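Local coordinates for protein phosphatase YwpJ (Bacillus subtilis, PDB 1NRW) that catalyses the magnesium-dependent removal of phosphate from phosphorylated five- and six-carbon sugars and nucleoside monophosphates in vitro, and more weakly from flavin mononucleotide, at residues E25-L30 / L58-W63; V40-G45 / F49-I54; K88-I93 / E162-D167; Y102-F107 / A155-F160. One frame throughout, in Å; residues are numbered along the deposited sequence. Where two conformers were deposited one is given.

Interaction 1: residues E25-L30 / L58-W63; sequences ENENAL and LGIKTW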
loop_
_atom_site.group_PDB
_atom_site.type_symbol
_atom_site.label_atom_id
_atom_site.label_comp_id
_atom_site.label_asym_id
_atom_site.label_seq_id
_atom_site.Cartn_x
_atom_site.Cartn_y
_atom_site.Cartn_z
ATOM N N GLU A 25 2.812 13.074 -17.002
ATOM C CA GLU A 25 4.197 12.622 -17.102
ATOM C C GLU A 25 4.371 11.197 -16.594
ATOM O O GLU A 25 5.052 10.378 -17.226
ATOM C CB GLU A 25 5.136 13.553 -16.320
ATOM C CG GLU A 25 5.378 14.898 -16.985
ATOM C CD GLU A 25 4.352 15.954 -16.622
ATOM O OE1 GLU A 25 3.263 15.607 -16.108
ATOM O OE2 GLU A 25 4.637 17.148 -16.864
ATOM N N ASN A 26 3.766 10.899 -15.447
ATOM C CA ASN A 26 3.865 9.555 -14.893
ATOM C C ASN A 26 3.118 8.538 -15.743
ATOM O O ASN A 26 3.594 7.415 -15.930
ATOM C CB ASN A 26 3.348 9.520 -13.453
ATOM C CG ASN A 26 4.395 9.977 -12.444
ATOM O OD1 ASN A 26 5.517 10.342 -12.807
ATOM N ND2 ASN A 26 4.030 9.956 -11.170
ATOM N N GLU A 27 1.958 8.918 -16.271
ATOM C CA GLU A 27 1.209 7.992 -17.109
ATOM C C GLU A 27 2.035 7.667 -18.347
ATOM O O GLU A 27 2.150 6.508 -18.731
ATOM C CB GLU A 27 -0.141 8.575 -17.543
ATOM C CG GLU A 27 -0.999 7.544 -18.277
ATOM C CD GLU A 27 -2.287 8.112 -18.842
ATOM O OE1 GLU A 27 -2.708 9.202 -18.405
ATOM O OE2 GLU A 27 -2.885 7.455 -19.721
ATOM N N ASN A 28 2.606 8.695 -18.971
ATOM C CA ASN A 28 3.430 8.486 -20.156
ATOM C C ASN A 28 4.633 7.602 -19.839
ATOM O O ASN A 28 4.994 6.731 -20.630
ATOM C CB ASN A 28 3.909 9.826 -20.732
ATOM C CG ASN A 28 2.799 10.592 -21.439
ATOM O OD1 ASN A 28 2.041 10.024 -22.227
ATOM N ND2 ASN A 28 2.710 11.892 -21.172
ATOM N N ALA A 29 5.252 7.823 -18.679
ATOM C CA ALA A 29 6.414 7.030 -18.277
ATOM C C ALA A 29 6.045 5.557 -18.094
ATOM O O ALA A 29 6.810 4.668 -18.478
ATOM C CB ALA A 29 7.016 7.590 -16.984
ATOM N N LEU A 30 4.879 5.295 -17.507
ATOM C CA LEU A 30 4.427 3.918 -17.297
ATOM C C LEU A 30 4.187 3.208 -18.624
ATOM O O LEU A 30 4.610 2.065 -18.817
ATOM C CB LEU A 30 3.125 3.876 -16.486
ATOM C CG LEU A 30 3.160 4.110 -14.977
ATOM C CD1 LEU A 30 1.763 3.892 -14.403
ATOM C CD2 LEU A 30 4.144 3.158 -14.330
ATOM N N LEU A 58 -8.307 5.895 -16.511
ATOM C CA LEU A 58 -7.128 6.274 -17.284
ATOM C C LEU A 58 -6.707 5.213 -18.288
ATOM O O LEU A 58 -5.807 5.443 -19.101
ATOM C CB LEU A 58 -5.956 6.553 -16.343
ATOM C CG LEU A 58 -6.154 7.692 -15.348
ATOM C CD1 LEU A 58 -4.951 7.752 -14.422
ATOM C CD2 LEU A 58 -6.336 9.007 -16.098
ATOM N N GLY A 59 -7.345 4.051 -18.225
ATOM C CA GLY A 59 -6.993 2.976 -19.134
ATOM C C GLY A 59 -5.647 2.355 -18.802
ATOM O O GLY A 59 -5.036 1.699 -19.644
ATOM N N ILE A 60 -5.175 2.562 -17.577
ATOM C CA ILE A 60 -3.896 2.009 -17.153
ATOM C C ILE A 60 -4.078 0.579 -16.661
ATOM O O ILE A 60 -4.988 0.288 -15.884
ATOM C CB ILE A 60 -3.258 2.858 -16.021
ATOM C CG1 ILE A 60 -2.856 4.234 -16.567
ATOM C CG2 ILE A 60 -2.041 2.134 -15.433
ATOM C CD1 ILE A 60 -2.349 5.194 -15.508
ATOM N N LYS A 61 -3.214 -0.312 -17.133
ATOM C CA LYS A 61 -3.257 -1.717 -16.743
ATOM C C LYS A 61 -1.857 -2.200 -16.403
ATOM O O LYS A 61 -0.988 -2.282 -17.273
ATOM C CB LYS A 61 -3.826 -2.576 -17.872
ATOM C CG LYS A 61 -5.300 -2.344 -18.150
ATOM C CD LYS A 61 -5.810 -3.314 -19.202
ATOM C CE LYS A 61 -7.314 -3.191 -19.385
ATOM N NZ LYS A 61 -7.826 -4.164 -20.393
ATOM N N THR A 62 -1.643 -2.527 -15.135
ATOM C CA THR A 62 -0.342 -3.008 -14.681
ATOM C C THR A 62 -0.569 -4.180 -13.744
ATOM O O THR A 62 -1.704 -4.475 -13.371
ATOM C CB THR A 62 0.397 -1.941 -13.842
ATOM O OG1 THR A 62 -0.307 -1.749 -12.602
ATOM C CG2 THR A 62 0.473 -0.611 -14.582
ATOM N N TRP A 63 0.511 -4.857 -13.367
ATOM C CA TRP A 63 0.382 -5.919 -12.381
ATOM C C TRP A 63 0.068 -5.120 -11.125
ATOM O O TRP A 63 0.492 -3.963 -11.001
ATOM C CB TRP A 63 1.703 -6.659 -12.164
ATOM C CG TRP A 63 2.108 -7.532 -13.298
ATOM C CD1 TRP A 63 2.759 -7.153 -14.432
ATOM C CD2 TRP A 63 1.861 -8.937 -13.422
ATOM N NE1 TRP A 63 2.936 -8.237 -15.261
ATOM C CE2 TRP A 63 2.394 -9.345 -14.666
ATOM C CE3 TRP A 63 1.241 -9.891 -12.603
ATOM C CZ2 TRP A 63 2.325 -10.670 -15.116
ATOM C CZ3 TRP A 63 1.172 -11.215 -13.051
ATOM C CH2 TRP A 63 1.714 -11.587 -14.299
#
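Glu27, on helix 24-35, and Ile60, in the loop that leads into strand 63-66, are the closest backbone points of the two segments, with CA atoms 7.9 Å apart. The contact lies in the Rossmann-like HAD core domain, at the Schellman motif that ends helix 48-55, in which Gly59, at positive phi, is the C-prime residue and Ile60 N returns to Phe55 O. The contact is carried by aliphatic carbon. With CG anti to the backbone N (chi1 -173°), the extended Glu27 chain runs obliquely across Ile60, and its CG lies 3.9 Å from Ile60 CD1. One turn on, the Leu30 branch CD1 meets Ile60 CG2 at 4.3 Å, while the Leu30 side chain also touches Val40 of the sheet. The Glu27 carboxylate finds its charge partner on its own helix, in a salt bridge from OE2 to Arg31 NE. Against the loop, that same OE2 merely passes 3.6 Å from Leu58 O.

Interaction 2: residues V40-G45 / F49-I54; sequences VVVSTG and FDVMSI. With PO4 (phosphate ion), chain B.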
loop_
_atom_site.group_PDB
_atom_site.type_symbol
_atom_site.label_atom_id
_atom_site.label_comp_id
_atom_site.label_asym_id
_atom_site.label_seq_id
_atom_site.Cartn_x
_atom_site.Cartn_y
_atom_site.Cartn_z
ATOM N N VAL A 40 5.571 -3.799 -15.472
ATOM C CA VAL A 40 5.328 -2.782 -14.458
ATOM C C VAL A 40 4.352 -3.287 -13.410
ATOM O O VAL A 40 3.286 -3.817 -13.739
ATOM C CB VAL A 40 4.771 -1.484 -15.081
ATOM C CG1 VAL A 40 4.414 -0.490 -13.973
ATOM C CG2 VAL A 40 5.812 -0.875 -16.022
ATOM N N VAL A 41 4.729 -3.121 -12.147
ATOM C CA VAL A 41 3.901 -3.551 -11.030
ATOM C C VAL A 41 3.667 -2.394 -10.068
ATOM O O VAL A 41 4.603 -1.681 -9.709
ATOM C CB VAL A 41 4.584 -4.698 -10.251
ATOM C CG1 VAL A 41 3.636 -5.249 -9.196
ATOM C CG2 VAL A 41 5.026 -5.786 -11.219
ATOM N N VAL A 42 2.414 -2.196 -9.675
ATOM C CA VAL A 42 2.057 -1.151 -8.722
ATOM C C VAL A 42 1.767 -1.888 -7.416
ATOM O O VAL A 42 0.969 -2.832 -7.388
ATOM C CB VAL A 42 0.828 -0.354 -9.207
ATOM C CG1 VAL A 42 0.309 0.554 -8.102
ATOM C CG2 VAL A 42 1.221 0.483 -10.416
ATOM N N SER A 43 2.423 -1.457 -6.344
ATOM C CA SER A 43 2.303 -2.117 -5.044
ATOM C C SER A 43 1.765 -1.208 -3.945
ATOM O O SER A 43 2.324 -0.145 -3.674
ATOM C CB SER A 43 3.673 -2.664 -4.642
ATOM O OG SER A 43 3.591 -3.430 -3.452
ATOM N N THR A 44 0.706 -1.656 -3.279
ATOM C CA THR A 44 0.058 -0.844 -2.255
ATOM C C THR A 44 -0.499 -1.635 -1.072
ATOM O O THR A 44 -0.683 -2.847 -1.148
ATOM C CB THR A 44 -1.121 -0.058 -2.892
ATOM O OG1 THR A 44 -1.735 0.794 -1.915
ATOM C CG2 THR A 44 -2.178 -1.028 -3.433
ATOM N N GLY A 45 -0.766 -0.925 0.021
ATOM C CA GLY A 45 -1.355 -1.547 1.189
ATOM C C GLY A 45 -2.870 -1.510 1.033
ATOM O O GLY A 45 -3.599 -2.130 1.800
ATOM N N PHE A 49 -9.299 -3.153 -5.643
ATOM C CA PHE A 49 -10.330 -2.297 -6.220
ATOM C C PHE A 49 -10.060 -0.806 -6.026
ATOM O O PHE A 49 -10.572 0.018 -6.780
ATOM C CB PHE A 49 -11.729 -2.683 -5.703
ATOM C CG PHE A 49 -11.828 -2.840 -4.209
ATOM C CD1 PHE A 49 -11.733 -1.740 -3.366
ATOM C CD2 PHE A 49 -12.064 -4.093 -3.649
ATOM C CE1 PHE A 49 -11.877 -1.886 -1.983
ATOM C CE2 PHE A 49 -12.209 -4.250 -2.272
ATOM C CZ PHE A 49 -12.116 -3.144 -1.437
ATOM N N ASP A 50 -9.247 -0.459 -5.032
ATOM C CA ASP A 50 -8.895 0.946 -4.795
ATOM C C ASP A 50 -7.971 1.382 -5.930
ATOM O O ASP A 50 -8.040 2.515 -6.410
ATOM C CB ASP A 50 -8.148 1.138 -3.467
ATOM C CG ASP A 50 -9.053 1.035 -2.260
ATOM O OD1 ASP A 50 -10.207 1.508 -2.338
ATOM O OD2 ASP A 50 -8.601 0.501 -1.222
ATOM N N VAL A 51 -7.095 0.474 -6.356
ATOM C CA VAL A 51 -6.171 0.782 -7.438
ATOM C C VAL A 51 -6.945 0.881 -8.749
ATOM O O VAL A 51 -6.715 1.787 -9.543
ATOM C CB VAL A 51 -5.073 -0.303 -7.577
ATOM C CG1 VAL A 51 -4.109 0.071 -8.699
ATOM C CG2 VAL A 51 -4.320 -0.456 -6.260
HETATM N N MSE A 52 -7.868 -0.052 -8.963
HETATM C CA MSE A 52 -8.673 -0.066 -10.183
HETATM C C MSE A 52 -9.517 1.196 -10.337
HETATM O O MSE A 52 -9.725 1.677 -11.450
HETATM C CB MSE A 52 -9.582 -1.294 -10.194
HETATM C CG MSE A 52 -8.828 -2.604 -10.150
HETATM SE SE MSE A 52 -7.767 -2.861 -11.739
HETATM C CE MSE A 52 -6.135 -2.022 -11.192
ATOM N N SER A 53 -10.006 1.731 -9.221
ATOM C CA SER A 53 -10.820 2.941 -9.273
ATOM C C SER A 53 -10.015 4.102 -9.844
ATOM O O SER A 53 -10.565 4.991 -10.498
ATOM C CB SER A 53 -11.339 3.298 -7.879
ATOM O OG SER A 53 -12.256 2.316 -7.426
ATOM N N ILE A 54 -8.708 4.089 -9.604
ATOM C CA ILE A 54 -7.834 5.142 -10.113
ATOM C C ILE A 54 -7.362 4.853 -11.540
ATOM O O ILE A 54 -7.322 5.748 -12.384
ATOM C CB ILE A 54 -6.590 5.313 -9.205
ATOM C CG1 ILE A 54 -7.029 5.750 -7.803
ATOM C CG2 ILE A 54 -5.627 6.329 -9.821
ATOM C CD1 ILE A 54 -5.910 5.778 -6.786
HETATM P P PO4 B . 0.621 2.780 -0.034
HETATM O O1 PO4 B . 1.870 3.526 -0.286
HETATM O O2 PO4 B . 0.943 1.350 0.205
HETATM O O3 PO4 B . -0.051 3.347 1.161
HETATM O O4 PO4 B . -0.263 2.902 -1.216
#
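Thr44 and Val51 meet methyl to methyl, Thr44 CG2 to Val51 CG2 at 3.6 Å, their side chains sliding past each other in opposite directions. The contact joins the first strand and the helix of a beta-alpha-beta unit (strand 39-43, helix 48-55, strand 63-66) in the HAD core domain. Two residues back along the chain, in the strand, Val42 CG1 reaches Val51 CG1 more loosely, at 4.5 Å, so both branches of the helix valine are used against the strand and its end. The two branches of Thr44 go different ways, CG2 to the valine and OG1 to the phosphate. Its chi1 of -177° sets OG1 opposite the backbone N, and from there OG1 donates to phosphate O4 at 2.7 Å. Gly45 N adds a bond to phosphate O2 of 2.9 Å, bent to 143° at the hydrogen. Both residues belong to the phosphate-binding site, and the ion, probably from the crystallisation liquor, is held further by Lys217 NZ, Asn243 ND2 and the backbone N of Asp12. A second shell steadies this loop: Arg46 N is hydrogen-bonded to Thr44 OG1, and Lys217 NZ, besides its bond to the phosphate, bonds Ser43 O at the end of the strand.

Interaction 3: residues K88-I93 / E162-D167; sequences KRAYDI and ELFEAD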
loop_
_atom_site.group_PDB
_atom_site.type_symbol
_atom_site.label_atom_id
_atom_site.label_comp_id
_atom_site.label_asym_id
_atom_site.label_seq_id
_atom_site.Cartn_x
_atom_site.Cartn_y
_atom_site.Cartn_z
ATOM N N LYS A 88 -7.886 -17.345 13.367
ATOM C CA LYS A 88 -7.828 -17.191 14.814
ATOM C C LYS A 88 -6.935 -16.017 15.188
ATOM O O LYS A 88 -7.211 -15.300 16.150
ATOM C CB LYS A 88 -7.333 -18.480 15.472
ATOM C CG LYS A 88 -8.396 -19.561 15.503
ATOM C CD LYS A 88 -7.932 -20.802 16.244
ATOM C CE LYS A 88 -9.096 -21.754 16.461
ATOM N NZ LYS A 88 -9.788 -22.071 15.178
ATOM N N ARG A 89 -5.869 -15.815 14.421
ATOM C CA ARG A 89 -4.965 -14.702 14.671
ATOM C C ARG A 89 -5.679 -13.400 14.295
ATOM O O ARG A 89 -5.526 -12.384 14.968
ATOM C CB ARG A 89 -3.678 -14.864 13.854
ATOM C CG ARG A 89 -2.780 -13.637 13.846
ATOM C CD ARG A 89 -2.385 -13.205 15.249
ATOM N NE ARG A 89 -1.000 -13.540 15.561
ATOM C CZ ARG A 89 -0.377 -13.176 16.678
ATOM N NH1 ARG A 89 -1.020 -12.466 17.595
ATOM N NH2 ARG A 89 0.893 -13.507 16.869
ATOM N N ALA A 90 -6.464 -13.438 13.223
ATOM C CA ALA A 90 -7.202 -12.255 12.785
ATOM C C ALA A 90 -8.222 -11.886 13.860
ATOM O O ALA A 90 -8.406 -10.709 14.183
ATOM C CB ALA A 90 -7.906 -12.528 11.457
ATOM N N TYR A 91 -8.882 -12.898 14.415
ATOM C CA TYR A 91 -9.873 -12.664 15.460
ATOM C C TYR A 91 -9.195 -11.980 16.642
ATOM O O TYR A 91 -9.707 -11.010 17.202
ATOM C CB TYR A 91 -10.479 -13.987 15.929
ATOM C CG TYR A 91 -11.633 -13.813 16.890
ATOM C CD1 TYR A 91 -12.943 -13.690 16.422
ATOM C CD2 TYR A 91 -11.416 -13.749 18.267
ATOM C CE1 TYR A 91 -14.013 -13.510 17.304
ATOM C CE2 TYR A 91 -12.477 -13.567 19.158
ATOM C CZ TYR A 91 -13.770 -13.449 18.668
ATOM O OH TYR A 91 -14.817 -13.267 19.544
ATOM N N ASP A 92 -8.032 -12.500 17.009
ATOM C CA ASP A 92 -7.250 -11.982 18.119
ATOM C C ASP A 92 -6.891 -10.511 17.907
ATOM O O ASP A 92 -7.083 -9.678 18.790
ATOM C CB ASP A 92 -5.973 -12.811 18.261
ATOM C CG ASP A 92 -5.416 -12.789 19.664
ATOM O OD1 ASP A 92 -5.114 -11.687 20.172
ATOM O OD2 ASP A 92 -5.283 -13.882 20.260
ATOM N N ILE A 93 -6.365 -10.205 16.726
ATOM C CA ILE A 93 -5.967 -8.843 16.391
ATOM C C ILE A 93 -7.136 -7.867 16.404
ATOM O O ILE A 93 -7.056 -6.797 17.009
ATOM C CB ILE A 93 -5.306 -8.796 14.992
ATOM C CG1 ILE A 93 -4.025 -9.630 15.001
ATOM C CG2 ILE A 93 -5.006 -7.355 14.602
ATOM C CD1 ILE A 93 -3.409 -9.835 13.632
ATOM N N GLU A 162 -18.915 -9.619 13.601
ATOM C CA GLU A 162 -19.708 -9.906 12.414
ATOM C C GLU A 162 -18.923 -10.577 11.299
ATOM O O GLU A 162 -19.508 -11.193 10.409
ATOM C CB GLU A 162 -20.317 -8.617 11.877
ATOM C CG GLU A 162 -21.325 -7.977 12.807
ATOM C CD GLU A 162 -21.711 -6.588 12.353
ATOM O OE1 GLU A 162 -22.105 -6.429 11.179
ATOM O OE2 GLU A 162 -21.618 -5.654 13.172
ATOM N N LEU A 163 -17.600 -10.462 11.339
ATOM C CA LEU A 163 -16.780 -11.061 10.296
ATOM C C LEU A 163 -16.487 -12.538 10.559
ATOM O O LEU A 163 -15.850 -13.207 9.739
ATOM C CB LEU A 163 -15.467 -10.286 10.159
ATOM C CG LEU A 163 -15.606 -8.789 9.863
ATOM C CD1 LEU A 163 -14.218 -8.161 9.737
ATOM C CD2 LEU A 163 -16.402 -8.589 8.580
ATOM N N PHE A 164 -16.968 -13.046 11.690
ATOM C CA PHE A 164 -16.731 -14.440 12.055
ATOM C C PHE A 164 -18.003 -15.230 12.347
ATOM O O PHE A 164 -18.020 -16.454 12.221
ATOM C CB PHE A 164 -15.825 -14.501 13.283
ATOM C CG PHE A 164 -14.479 -13.875 13.072
ATOM C CD1 PHE A 164 -13.410 -14.630 12.605
ATOM C CD2 PHE A 164 -14.287 -12.519 13.320
ATOM C CE1 PHE A 164 -12.166 -14.044 12.388
ATOM C CE2 PHE A 164 -13.049 -11.923 13.107
ATOM C CZ PHE A 164 -11.986 -12.686 12.640
ATOM N N GLU A 165 -19.066 -14.537 12.738
ATOM C CA GLU A 165 -20.316 -15.208 13.075
ATOM C C GLU A 165 -21.230 -15.453 11.877
ATOM O O GLU A 165 -22.443 -15.582 12.037
ATOM C CB GLU A 165 -21.069 -14.403 14.138
ATOM C CG GLU A 165 -21.501 -13.022 13.684
ATOM C CD GLU A 165 -22.089 -12.198 14.815
ATOM O OE1 GLU A 165 -22.604 -11.091 14.544
ATOM O OE2 GLU A 165 -22.024 -12.653 15.978
ATOM N N ALA A 166 -20.652 -15.536 10.684
ATOM C CA ALA A 166 -21.441 -15.764 9.477
ATOM C C ALA A 166 -20.917 -16.944 8.662
ATOM O O ALA A 166 -19.711 -17.154 8.571
ATOM C CB ALA A 166 -21.448 -14.505 8.624
ATOM N N ASP A 167 -21.828 -17.707 8.067
ATOM C CA ASP A 167 -21.429 -18.857 7.261
ATOM C C ASP A 167 -21.139 -18.462 5.812
ATOM O O ASP A 167 -21.699 -19.032 4.875
ATOM C CB ASP A 167 -22.516 -19.940 7.296
ATOM C CG ASP A 167 -22.189 -21.126 6.399
ATOM O OD1 ASP A 167 -21.086 -21.699 6.543
ATOM O OD2 ASP A 167 -23.038 -21.478 5.550
#
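Tyr91 turns the edge of its ring to the face of Phe164 in a T-shaped stack, the centroids 5.0 Å apart and the planes at 76°. The tight part lies over that face: Tyr91 CD1 sits above the centre of the phenylalanine ring, 3.6 Å from Phe164 CD2, and Tyr91 CB adds a CH-pi contact 4.2 Å from the ring centroid. Tyr91 CG, anti to the backbone N (chi1 -173°), carries CD1 there. Phe164 CZ also comes within 3.5 Å of Tyr91 CA, on the helix backbone. Ala90 is a looser neighbour, with CB 4.3 Å from Phe164 CZ. Beyond Phe164 the contact fades toward the exposed end of the loop. With an alanine at Phe164, the tyrosine edge is likely to lose its aromatic face and a gap to open beside Ala90. Phe164 thus fastens the loop between strands 154-156 and 172-178 to helix 87-99, with Phe172 of strand 172-178 meeting its ring and Tyr91 OH hydrogen-bonded to Gln161.

Interaction 4: residues Y102-F107 / A155-F160; sequences YYYEVF and AYINSF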
loop_
_atom_site.group_PDB
_atom_site.type_symbol
_atom_site.label_atom_id
_atom_site.label_comp_id
_atom_site.label_asym_id
_atom_site.label_seq_id
_atom_site.Cartn_x
_atom_site.Cartn_y
_atom_site.Cartn_z
ATOM N N TYR A 102 -8.942 1.520 18.829
ATOM C CA TYR A 102 -8.163 1.905 17.658
ATOM C C TYR A 102 -9.150 1.949 16.502
ATOM O O TYR A 102 -10.118 1.189 16.500
ATOM C CB TYR A 102 -7.120 0.838 17.319
ATOM C CG TYR A 102 -5.928 0.784 18.235
ATOM C CD1 TYR A 102 -4.775 1.526 17.958
ATOM C CD2 TYR A 102 -5.944 -0.018 19.373
ATOM C CE1 TYR A 102 -3.664 1.465 18.799
ATOM C CE2 TYR A 102 -4.846 -0.085 20.218
ATOM C CZ TYR A 102 -3.711 0.656 19.928
ATOM O OH TYR A 102 -2.633 0.583 20.773
ATOM N N TYR A 103 -8.935 2.841 15.539
ATOM C CA TYR A 103 -9.789 2.847 14.358
ATOM C C TYR A 103 -9.153 1.709 13.565
ATOM O O TYR A 103 -7.944 1.489 13.675
ATOM C CB TYR A 103 -9.631 4.122 13.518
ATOM C CG TYR A 103 -10.164 5.404 14.106
ATOM C CD1 TYR A 103 -10.922 5.410 15.275
ATOM C CD2 TYR A 103 -9.893 6.628 13.487
ATOM C CE1 TYR A 103 -11.392 6.608 15.819
ATOM C CE2 TYR A 103 -10.359 7.825 14.018
ATOM C CZ TYR A 103 -11.102 7.809 15.186
ATOM O OH TYR A 103 -11.531 8.999 15.730
ATOM N N TYR A 104 -9.933 0.982 12.778
ATOM C CA TYR A 104 -9.335 -0.090 11.994
ATOM C C TYR A 104 -10.083 -0.375 10.704
ATOM O O TYR A 104 -11.269 -0.068 10.570
ATOM C CB TYR A 104 -9.189 -1.364 12.849
ATOM C CG TYR A 104 -10.482 -2.052 13.233
ATOM C CD1 TYR A 104 -11.100 -2.953 12.362
ATOM C CD2 TYR A 104 -11.086 -1.807 14.466
ATOM C CE1 TYR A 104 -12.285 -3.593 12.709
ATOM C CE2 TYR A 104 -12.274 -2.440 14.825
ATOM C CZ TYR A 104 -12.867 -3.331 13.941
ATOM O OH TYR A 104 -14.042 -3.958 14.283
ATOM N N GLU A 105 -9.365 -0.934 9.738
ATOM C CA GLU A 105 -9.940 -1.270 8.446
ATOM C C GLU A 105 -9.467 -2.680 8.127
ATOM O O GLU A 105 -8.288 -2.994 8.300
ATOM C CB GLU A 105 -9.454 -0.291 7.372
ATOM C CG GLU A 105 -9.830 1.162 7.662
ATOM C CD GLU A 105 -9.358 2.121 6.583
ATOM O OE1 GLU A 105 -8.854 1.655 5.537
ATOM O OE2 GLU A 105 -9.498 3.347 6.781
ATOM N N VAL A 106 -10.389 -3.524 7.678
ATOM C CA VAL A 106 -10.060 -4.909 7.356
ATOM C C VAL A 106 -10.162 -5.146 5.855
ATOM O O VAL A 106 -11.252 -5.144 5.279
ATOM C CB VAL A 106 -11.008 -5.889 8.091
ATOM C CG1 VAL A 106 -10.526 -7.325 7.902
ATOM C CG2 VAL A 106 -11.066 -5.544 9.583
ATOM N N PHE A 107 -9.014 -5.345 5.224
ATOM C CA PHE A 107 -8.963 -5.584 3.790
ATOM C C PHE A 107 -9.218 -7.057 3.507
ATOM O O PHE A 107 -8.466 -7.919 3.954
ATOM C CB PHE A 107 -7.595 -5.162 3.250
ATOM C CG PHE A 107 -7.355 -3.676 3.323
ATOM C CD1 PHE A 107 -7.633 -2.859 2.228
ATOM C CD2 PHE A 107 -6.904 -3.090 4.501
ATOM C CE1 PHE A 107 -7.468 -1.473 2.308
ATOM C CE2 PHE A 107 -6.734 -1.699 4.592
ATOM C CZ PHE A 107 -7.018 -0.895 3.493
ATOM N N ALA A 155 -17.276 -1.125 3.895
ATOM C CA ALA A 155 -18.488 -1.831 4.278
ATOM C C ALA A 155 -18.532 -1.685 5.792
ATOM O O ALA A 155 -17.578 -2.036 6.482
ATOM C CB ALA A 155 -18.393 -3.296 3.885
ATOM N N TYR A 156 -19.634 -1.152 6.306
ATOM C CA TYR A 156 -19.776 -0.940 7.739
ATOM C C TYR A 156 -20.149 -2.182 8.533
ATOM O O TYR A 156 -20.933 -3.016 8.081
ATOM C CB TYR A 156 -20.830 0.137 8.006
ATOM C CG TYR A 156 -21.187 0.282 9.470
ATOM C CD1 TYR A 156 -20.351 0.968 10.349
ATOM C CD2 TYR A 156 -22.346 -0.302 9.983
ATOM C CE1 TYR A 156 -20.659 1.069 11.706
ATOM C CE2 TYR A 156 -22.663 -0.209 11.337
ATOM C CZ TYR A 156 -21.816 0.478 12.192
ATOM O OH TYR A 156 -22.122 0.566 13.531
ATOM N N ILE A 157 -19.570 -2.288 9.725
ATOM C CA ILE A 157 -19.858 -3.381 10.645
ATOM C C ILE A 157 -19.953 -2.762 12.036
ATOM O O ILE A 157 -19.242 -1.802 12.344
ATOM C CB ILE A 157 -18.753 -4.473 10.653
ATOM C CG1 ILE A 157 -17.398 -3.860 11.012
ATOM C CG2 ILE A 157 -18.706 -5.178 9.303
ATOM C CD1 ILE A 157 -16.295 -4.889 11.192
ATOM N N ASN A 158 -20.842 -3.292 12.868
ATOM C CA ASN A 158 -21.008 -2.782 14.224
ATOM C C ASN A 158 -19.859 -3.279 15.089
ATOM O O ASN A 158 -19.390 -2.575 15.982
ATOM C CB ASN A 158 -22.341 -3.258 14.812
ATOM C CG ASN A 158 -23.537 -2.802 13.997
ATOM O OD1 ASN A 158 -23.793 -1.605 13.865
ATOM N ND2 ASN A 158 -24.277 -3.759 13.438
ATOM N N SER A 159 -19.408 -4.498 14.809
ATOM C CA SER A 159 -18.311 -5.113 15.549
ATOM C C SER A 159 -17.573 -6.109 14.662
ATOM O O SER A 159 -18.160 -6.688 13.749
ATOM C CB SER A 159 -18.841 -5.837 16.786
ATOM O OG SER A 159 -17.788 -6.469 17.493
ATOM N N PHE A 160 -16.289 -6.304 14.941
ATOM C CA PHE A 160 -15.457 -7.233 14.177
ATOM C C PHE A 160 -16.074 -8.624 14.258
ATOM O O PHE A 160 -15.830 -9.479 13.410
ATOM C CB PHE A 160 -14.043 -7.273 14.765
ATOM C CG PHE A 160 -13.951 -8.019 16.069
ATOM C CD1 PHE A 160 -13.547 -9.352 16.095
ATOM C CD2 PHE A 160 -14.303 -7.403 17.265
ATOM C CE1 PHE A 160 -13.498 -10.064 17.295
ATOM C CE2 PHE A 160 -14.258 -8.103 18.472
ATOM C CZ PHE A 160 -13.855 -9.437 18.488
#
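Tyr104 reaches from strand 103-108 with its hydroxyl end leading, into the loop that follows strand 154-156, and its side chain crosses that of Phe160 at about a right angle. The apolar contacts are loose: Tyr104 CZ lies 4.2 Å from Phe160 CB, and Tyr104 CE1 lies 4.5 Å from the Ile157 methyl CD1. Closer van der Waals approaches gather at the hydroxyl, where Tyr104 OH comes to 3.3 Å from Phe160 CB and 3.9 Å from Ile157 CD1. Tyr104 CG lies between the backbone N and the carbonyl carbon (chi1 69°), which carries the ring toward the loop. Phe160 has a similar first torsion (chi1 74°), but the end of its side chain leads away, so that its CB rather than its ring bears on the tyrosine. The polar contacts converge on a residue of helix 87-99. Tyr104 OH and Phe160 N are 3.3 Å apart at a poor angle for bonding to each other; each is instead hydrogen-bonded to Glu98 OE1, and Ser159 OG takes Glu98 OE2. One carboxylate therefore satisfies the buried phenol and ties it to the loop. Within the loop, Tyr156 OH donates to Asn158 OD1 at 2.8 Å. In the mixed sheet of the cap domain, strand 112-114 lies between strands 103-108 and 154-156; Ile157 touches its Tyr113, Tyr104 touches Pro115 just after it, and Leu94 of helix 87-99 touches both Val106 and Phe160.

The four contacts fall into two pairs, one in each domain. Interactions 1 and 2 have centres 11 Å apart and share the core sheet, where Trp63 N and O probably hydrogen-bond to Val40 O and Val42 N. Interactions 3 and 4, also 11 Å apart, meet where Tyr91 CE1, on helix 87-99, comes within 3.5 Å of Phe160 CE1, after strand 154-156. Interaction 2 is the one at the active site: Thr44 lies about 7 Å, side chain to ion, from the bound calcium, which Asp10, Asp12, Asp240 and Ser241 coordinate. Among these segments, core and cap meet at Phe107, whose CE1 lies 4.0 Å from Gly45 O and 4.2 Å from Asp50 OD2.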